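Transcriptional regulator AefR (Pseudomonas syringae pv. tomato, PDB 3CDL) probably binds DNA as a TetR-family transcriptional regulator, through a predicted N-terminal helix-turn-helix. Local coordinates at residues E54-W65 with E118-I127. Sequence-based numbering, arbitrary orientation.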
ATOM      1  N   GLU B  54     -19.536 -11.110   8.403  1.00 46.55           N
ATOM      2  CA  GLU B  54     -19.357 -11.322   6.952  1.00 46.62           C
ATOM      3  C   GLU B  54     -20.166 -10.317   6.121  1.00 46.19           C
ATOM      4  O   GLU B  54     -19.607  -9.599   5.294  1.00 46.07           O
ATOM      5  CB  GLU B  54     -19.765 -12.744   6.528  1.00 46.52           C
ATOM      6  CG  GLU B  54     -18.674 -13.820   6.644  1.00 47.38           C
ATOM      7  CD  GLU B  54     -18.799 -14.939   5.590  1.00 47.94           C
ATOM      8  OE1 GLU B  54     -19.153 -14.621   4.424  1.00 50.29           O
ATOM      9  OE2 GLU B  54     -18.525 -16.130   5.917  1.00 48.12           O
ATOM     10  N   GLU B  55     -21.481 -10.271   6.348  1.00 45.88           N
ATOM     11  CA  GLU B  55     -22.379  -9.400   5.585  1.00 45.45           C
ATOM     12  C   GLU B  55     -22.058  -7.927   5.840  1.00 44.83           C
ATOM     13  O   GLU B  55     -22.327  -7.068   5.000  1.00 44.96           O
ATOM     14  CB  GLU B  55     -23.843  -9.710   5.912  1.00 45.45           C
ATOM     15  CG  GLU B  55     -24.781  -9.765   4.693  1.00 47.17           C
ATOM     16  CD  GLU B  55     -25.733  -8.551   4.558  1.00 48.88           C
ATOM     17  OE1 GLU B  55     -25.348  -7.417   4.922  1.00 50.75           O
ATOM     18  OE2 GLU B  55     -26.881  -8.730   4.077  1.00 48.02           O
ATOM     19  N   LEU B  56     -21.469  -7.644   6.996  1.00 44.16           N
ATOM     20  CA  LEU B  56     -21.090  -6.285   7.358  1.00 43.38           C
ATOM     21  C   LEU B  56     -19.746  -5.925   6.731  1.00 43.37           C
ATOM     22  O   LEU B  56     -19.570  -4.824   6.173  1.00 43.18           O
ATOM     23  CB  LEU B  56     -21.054  -6.152   8.888  1.00 43.73           C
ATOM     24  CG  LEU B  56     -20.414  -4.936   9.569  1.00 43.25           C
ATOM     25  CD1 LEU B  56     -21.126  -3.600   9.225  1.00 42.99           C
ATOM     26  CD2 LEU B  56     -20.402  -5.187  11.059  1.00 42.63           C
ATOM     27  N   PHE B  57     -18.800  -6.862   6.831  1.00 42.70           N
ATOM     28  CA  PHE B  57     -17.529  -6.749   6.131  1.00 42.09           C
ATOM     29  C   PHE B  57     -17.730  -6.616   4.622  1.00 42.13           C
ATOM     30  O   PHE B  57     -17.015  -5.854   3.970  1.00 41.81           O
ATOM     31  CB  PHE B  57     -16.623  -7.945   6.431  1.00 41.56           C
ATOM     32  CG  PHE B  57     -15.267  -7.838   5.797  1.00 40.68           C
ATOM     33  CD1 PHE B  57     -14.280  -7.042   6.371  1.00 38.18           C
ATOM     34  CD2 PHE B  57     -14.982  -8.519   4.628  1.00 39.77           C
ATOM     35  CE1 PHE B  57     -13.062  -6.925   5.804  1.00 38.52           C
ATOM     36  CE2 PHE B  57     -13.753  -8.408   4.037  1.00 40.60           C
ATOM     37  CZ  PHE B  57     -12.784  -7.600   4.622  1.00 41.53           C
ATOM     38  N   ALA B  58     -18.702  -7.354   4.080  1.00 42.52           N
ATOM     39  CA  ALA B  58     -19.035  -7.300   2.654  1.00 43.09           C
ATOM     40  C   ALA B  58     -19.403  -5.885   2.239  1.00 43.72           C
ATOM     41  O   ALA B  58     -18.999  -5.432   1.178  1.00 42.72           O
ATOM     42  CB  ALA B  58     -20.168  -8.251   2.321  1.00 42.71           C
ATOM     43  N   GLU B  59     -20.144  -5.196   3.105  1.00 45.19           N
ATOM     44  CA  GLU B  59     -20.646  -3.861   2.832  1.00 47.13           C
ATOM     45  C   GLU B  59     -19.530  -2.833   2.882  1.00 48.48           C
ATOM     46  O   GLU B  59     -19.432  -1.974   2.017  1.00 48.21           O
ATOM     47  CB  GLU B  59     -21.727  -3.483   3.842  1.00 47.39           C
ATOM     48  CG  GLU B  59     -22.982  -2.853   3.224  1.00 48.36           C
ATOM     49  CD  GLU B  59     -22.756  -1.479   2.651  1.00 49.53           C
ATOM     50  OE1 GLU B  59     -23.173  -0.485   3.282  1.00 50.84           O
ATOM     51  OE2 GLU B  59     -22.169  -1.388   1.559  1.00 51.28           O
HETATM   52  N   MSE B  60     -18.691  -2.934   3.908  1.00 50.67           N
HETATM   53  CA  MSE B  60     -17.500  -2.106   4.037  1.00 53.25           C
HETATM   54  C   MSE B  60     -16.551  -2.217   2.845  1.00 53.13           C
HETATM   55  O   MSE B  60     -15.991  -1.219   2.398  1.00 53.42           O
HETATM   56  CB  MSE B  60     -16.753  -2.496   5.298  1.00 53.06           C
HETATM   57  CG  MSE B  60     -17.138  -1.695   6.500  1.00 54.74           C
HETATM   58 SE   MSE B  60     -16.466  -2.479   8.138  1.00 58.05          SE
HETATM   59  CE  MSE B  60     -14.676  -3.037   7.644  1.00 56.96           C
ATOM     60  N   LEU B  61     -16.362  -3.437   2.349  1.00 53.49           N
ATOM     61  CA  LEU B  61     -15.541  -3.678   1.172  1.00 53.87           C
ATOM     62  C   LEU B  61     -16.116  -2.934  -0.039  1.00 54.32           C
ATOM     63  O   LEU B  61     -15.440  -2.074  -0.614  1.00 54.11           O
ATOM     64  CB  LEU B  61     -15.440  -5.182   0.909  1.00 53.77           C
ATOM     65  CG  LEU B  61     -14.189  -5.763   0.260  1.00 54.35           C
ATOM     66  CD1 LEU B  61     -12.931  -5.439   1.072  1.00 54.39           C
ATOM     67  CD2 LEU B  61     -14.342  -7.275   0.071  1.00 53.93           C
ATOM     68  N   GLN B  62     -17.366  -3.246  -0.399  1.00 54.91           N
ATOM     69  CA  GLN B  62     -18.073  -2.571  -1.497  1.00 55.70           C
ATOM     70  C   GLN B  62     -17.818  -1.071  -1.475  1.00 55.84           C
ATOM     71  O   GLN B  62     -17.523  -0.476  -2.502  1.00 55.88           O
ATOM     72  CB  GLN B  62     -19.592  -2.821  -1.444  1.00 55.82           C
ATOM     73  CG  GLN B  62     -20.062  -4.291  -1.330  1.00 57.35           C
ATOM     74  CD  GLN B  62     -19.778  -5.147  -2.567  1.00 59.49           C
ATOM     75  OE1 GLN B  62     -20.688  -5.455  -3.347  1.00 59.83           O
ATOM     76  NE2 GLN B  62     -18.516  -5.548  -2.740  1.00 60.16           N
ATOM     77  N   ARG B  63     -17.917  -0.486  -0.282  1.00 56.32           N
ATOM     78  CA  ARG B  63     -17.751   0.950  -0.048  1.00 56.66           C
ATOM     79  C   ARG B  63     -16.348   1.456  -0.304  1.00 57.22           C
ATOM     80  O   ARG B  63     -16.152   2.640  -0.584  1.00 57.06           O
ATOM     81  CB  ARG B  63     -18.085   1.281   1.398  1.00 56.39           C
ATOM     82  CG  ARG B  63     -19.529   1.420   1.700  1.00 55.68           C
ATOM     83  CD  ARG B  63     -19.685   1.968   3.097  1.00 55.66           C
ATOM     84  NE  ARG B  63     -21.050   1.813   3.592  1.00 54.99           N
ATOM     85  CZ  ARG B  63     -21.617   2.619   4.481  1.00 54.31           C
ATOM     86  NH1 ARG B  63     -20.943   3.652   4.966  1.00 54.41           N
ATOM     87  NH2 ARG B  63     -22.862   2.398   4.872  1.00 53.66           N
ATOM     88  N   LEU B  64     -15.375   0.562  -0.183  1.00 58.44           N
ATOM     89  CA  LEU B  64     -13.981   0.958  -0.199  1.00 59.63           C
ATOM     90  C   LEU B  64     -13.492   1.279  -1.597  1.00 60.83           C
ATOM     91  O   LEU B  64     -13.502   2.437  -1.999  1.00 61.07           O
ATOM     92  CB  LEU B  64     -13.098  -0.101   0.459  1.00 59.34           C
ATOM     93  CG  LEU B  64     -11.680   0.403   0.706  1.00 59.38           C
ATOM     94  CD1 LEU B  64     -11.721   1.712   1.473  1.00 59.85           C
ATOM     95  CD2 LEU B  64     -10.871  -0.620   1.440  1.00 59.39           C
ATOM     96  N   TRP B  65     -13.075   0.261  -2.340  1.00 62.28           N
ATOM     97  CA  TRP B  65     -12.568   0.479  -3.687  1.00 63.62           C
ATOM     98  C   TRP B  65     -13.674   0.914  -4.665  1.00 64.32           C
ATOM     99  O   TRP B  65     -13.423   1.091  -5.861  1.00 64.48           O
ATOM    100  CB  TRP B  65     -11.763  -0.733  -4.195  1.00 63.92           C
ATOM    101  CG  TRP B  65     -12.288  -2.083  -3.753  1.00 64.09           C
ATOM    102  CD1 TRP B  65     -11.638  -2.997  -2.975  1.00 64.04           C
ATOM    103  CD2 TRP B  65     -13.561  -2.662  -4.075  1.00 64.19           C
ATOM    104  NE1 TRP B  65     -12.424  -4.108  -2.788  1.00 64.19           N
ATOM    105  CE2 TRP B  65     -13.610  -3.930  -3.451  1.00 64.03           C
ATOM    106  CE3 TRP B  65     -14.668  -2.231  -4.829  1.00 64.50           C
ATOM    107  CZ2 TRP B  65     -14.724  -4.774  -3.553  1.00 64.21           C
ATOM    108  CZ3 TRP B  65     -15.775  -3.070  -4.932  1.00 64.38           C
ATOM    109  CH2 TRP B  65     -15.794  -4.327  -4.292  1.00 64.39           C
ATOM    110  N   GLU B 118      -8.906 -15.892   4.387  1.00 48.63           N
ATOM    111  CA  GLU B 118     -10.310 -15.931   3.924  1.00 49.54           C
ATOM    112  C   GLU B 118     -10.850 -14.576   3.516  1.00 49.61           C
ATOM    113  O   GLU B 118     -11.691 -14.463   2.631  1.00 49.73           O
ATOM    114  CB  GLU B 118     -11.202 -16.473   5.043  1.00 49.89           C
ATOM    115  CG  GLU B 118     -12.717 -16.228   4.886  1.00 50.13           C
ATOM    116  CD  GLU B 118     -13.551 -17.191   5.727  1.00 50.48           C
ATOM    117  OE1 GLU B 118     -14.358 -16.702   6.555  1.00 52.28           O
ATOM    118  OE2 GLU B 118     -13.393 -18.430   5.567  1.00 49.41           O
ATOM    119  N   ARG B 119     -10.388 -13.552   4.208  1.00 49.82           N
ATOM    120  CA  ARG B 119     -10.834 -12.215   3.973  1.00 50.28           C
ATOM    121  C   ARG B 119     -10.045 -11.676   2.768  1.00 51.14           C
ATOM    122  O   ARG B 119     -10.558 -10.861   1.990  1.00 51.34           O
ATOM    123  CB  ARG B 119     -10.562 -11.407   5.227  1.00 50.09           C
ATOM    124  CG  ARG B 119     -11.615 -10.404   5.627  1.00 50.19           C
ATOM    125  CD  ARG B 119     -12.754 -10.920   6.496  1.00 48.95           C
ATOM    126  NE  ARG B 119     -12.368 -11.577   7.755  1.00 52.73           N
ATOM    127  CZ  ARG B 119     -11.547 -11.064   8.670  1.00 50.70           C
ATOM    128  NH1 ARG B 119     -10.988  -9.889   8.455  1.00 50.60           N
ATOM    129  NH2 ARG B 119     -11.261 -11.735   9.777  1.00 47.50           N
ATOM    130  N   ALA B 120      -8.804 -12.143   2.606  1.00 51.52           N
ATOM    131  CA  ALA B 120      -7.999 -11.793   1.435  1.00 52.25           C
ATOM    132  C   ALA B 120      -8.651 -12.327   0.166  1.00 52.59           C
ATOM    133  O   ALA B 120      -8.734 -11.631  -0.823  1.00 52.34           O
ATOM    134  CB  ALA B 120      -6.598 -12.320   1.569  1.00 51.99           C
ATOM    135  N   GLN B 121      -9.148 -13.550   0.213  1.00 54.07           N
ATOM    136  CA  GLN B 121      -9.788 -14.144  -0.955  1.00 55.78           C
ATOM    137  C   GLN B 121     -11.154 -13.551  -1.326  1.00 57.35           C
ATOM    138  O   GLN B 121     -11.629 -13.759  -2.434  1.00 57.41           O
ATOM    139  CB  GLN B 121      -9.851 -15.667  -0.826  1.00 55.46           C
ATOM    140  CG  GLN B 121     -10.990 -16.212  -0.009  1.00 55.05           C
ATOM    141  CD  GLN B 121     -10.937 -17.732   0.098  1.00 55.28           C
ATOM    142  OE1 GLN B 121     -11.725 -18.346   0.816  1.00 55.14           O
ATOM    143  NE2 GLN B 121      -9.995 -18.339  -0.603  1.00 53.84           N
ATOM    144  N   VAL B 122     -11.786 -12.823  -0.410  1.00 59.62           N
ATOM    145  CA  VAL B 122     -13.007 -12.099  -0.765  1.00 61.87           C
ATOM    146  C   VAL B 122     -12.654 -10.734  -1.353  1.00 63.43           C
ATOM    147  O   VAL B 122     -13.367 -10.217  -2.198  1.00 63.76           O
ATOM    148  CB  VAL B 122     -14.063 -12.020   0.392  1.00 61.63           C
ATOM    149  CG1 VAL B 122     -14.578 -13.416   0.751  1.00 61.90           C
ATOM    150  CG2 VAL B 122     -13.506 -11.356   1.606  1.00 62.02           C
ATOM    151  N   TRP B 123     -11.534 -10.175  -0.908  1.00 65.82           N
ATOM    152  CA  TRP B 123     -10.957  -8.954  -1.471  1.00 67.91           C
ATOM    153  C   TRP B 123     -10.590  -9.207  -2.931  1.00 68.87           C
ATOM    154  O   TRP B 123     -10.941  -8.436  -3.812  1.00 68.90           O
ATOM    155  CB  TRP B 123      -9.676  -8.624  -0.711  1.00 68.87           C
ATOM    156  CG  TRP B 123      -9.387  -7.188  -0.476  1.00 69.83           C
ATOM    157  CD1 TRP B 123      -9.349  -6.561   0.733  1.00 70.71           C
ATOM    158  CD2 TRP B 123      -9.054  -6.195  -1.458  1.00 70.91           C
ATOM    159  NE1 TRP B 123      -9.028  -5.231   0.573  1.00 72.14           N
ATOM    160  CE2 TRP B 123      -8.842  -4.979  -0.763  1.00 71.84           C
ATOM    161  CE3 TRP B 123      -8.920  -6.211  -2.853  1.00 70.78           C
ATOM    162  CZ2 TRP B 123      -8.513  -3.788  -1.416  1.00 71.18           C
ATOM    163  CZ3 TRP B 123      -8.598  -5.030  -3.505  1.00 71.30           C
ATOM    164  CH2 TRP B 123      -8.395  -3.829  -2.785  1.00 71.54           C
ATOM    165  N   LEU B 124      -9.883 -10.306  -3.168  1.00 69.81           N
ATOM    166  CA  LEU B 124      -9.290 -10.572  -4.458  1.00 71.12           C
ATOM    167  C   LEU B 124     -10.231 -11.194  -5.481  1.00 72.20           C
ATOM    168  O   LEU B 124      -9.968 -11.108  -6.671  1.00 72.48           O
ATOM    169  CB  LEU B 124      -7.975 -11.363  -4.301  1.00 71.31           C
ATOM    170  CG  LEU B 124      -7.827 -12.876  -4.102  1.00 71.54           C
ATOM    171  CD1 LEU B 124      -7.305 -13.515  -5.381  1.00 70.88           C
ATOM    172  CD2 LEU B 124      -6.853 -13.163  -2.958  1.00 71.14           C
ATOM    173  N   ALA B 125     -11.332 -11.799  -5.035  1.00 73.45           N
ATOM    174  CA  ALA B 125     -12.387 -12.225  -5.961  1.00 74.60           C
ATOM    175  C   ALA B 125     -13.249 -11.025  -6.367  1.00 75.52           C
ATOM    176  O   ALA B 125     -13.802 -10.984  -7.468  1.00 75.53           O
ATOM    177  CB  ALA B 125     -13.242 -13.345  -5.354  1.00 74.39           C
ATOM    178  N   ARG B 126     -13.328 -10.043  -5.471  1.00 76.82           N
ATOM    179  CA  ARG B 126     -14.108  -8.823  -5.683  1.00 78.22           C
ATOM    180  C   ARG B 126     -13.317  -7.718  -6.390  1.00 78.66           C
ATOM    181  O   ARG B 126     -13.876  -6.677  -6.753  1.00 78.76           O
ATOM    182  CB  ARG B 126     -14.685  -8.315  -4.350  1.00 78.40           C
ATOM    183  CG  ARG B 126     -16.032  -8.963  -3.950  1.00 80.62           C
ATOM    184  CD  ARG B 126     -17.282  -8.110  -4.332  1.00 84.23           C
ATOM    185  NE  ARG B 126     -17.049  -7.166  -5.438  1.00 86.78           N
ATOM    186  CZ  ARG B 126     -17.979  -6.408  -6.023  1.00 87.14           C
ATOM    187  NH1 ARG B 126     -19.250  -6.466  -5.638  1.00 87.77           N
ATOM    188  NH2 ARG B 126     -17.629  -5.585  -7.007  1.00 87.18           N
ATOM    189  N   ILE B 127     -12.021  -7.945  -6.577  1.00 79.53           N
ATOM    190  CA  ILE B 127     -11.176  -7.006  -7.315  1.00 80.40           C
ATOM    191  C   ILE B 127     -10.861  -7.594  -8.697  1.00 80.93           C
ATOM    192  O   ILE B 127      -9.851  -7.274  -9.333  1.00 81.06           O
ATOM    193  CB  ILE B 127      -9.914  -6.538  -6.484  1.00 80.37           C
ATOM    194  CG1 ILE B 127      -9.562  -5.078  -6.803  1.00 81.22           C
ATOM    195  CG2 ILE B 127      -8.709  -7.472  -6.649  1.00 79.51           C
ATOM    196  CD1 ILE B 127     -10.554  -4.036  -6.227  1.00 81.19           C
TER
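Trp65 turns the edge of its indole, led by CD1, onto the six-membered ring of Trp123, an edge-to-face pair with planes at 66° and centroids 4.6 Å apart. One face of Trp65 lies over the carbonyl oxygen Leu61 O of its own helix; on the opposite face sit Arg126 O and the Ile127 methyl, with CD1 of Ile127 3.6 Å from the centroid of the Trp65 five-membered ring. The contact buries Trp65 NE1, which has no hydrogen-bond partner in the model. Leu61 puts CD1 over the pyrrole face of Trp123, in a CH-pi contact. Arg126, bent along its chain, turns a guanidinium face to CH2 of Trp65, with NE 3.3 Å from that carbon. Further back along the helices, chi1 of Phe57 is extended (-177°), and this swings the ring across to Arg119; the latter's CD stands over the ring face, 3.7 Å from the centroid, while Val122 CG2 meets the ring edge. Arg119 and Trp123 also rest on Ala112 and Thr113 of helix 100-114, and Trp123 stacks on Phe174 of the second subunit. Segments 54-64 and 118-125 cross at -41°, joining helix 53-64, which follows the predicted helix-turn-helix, to helix 117-125 of the C-terminal domain, an interdomain packing as in TetR-family regulators.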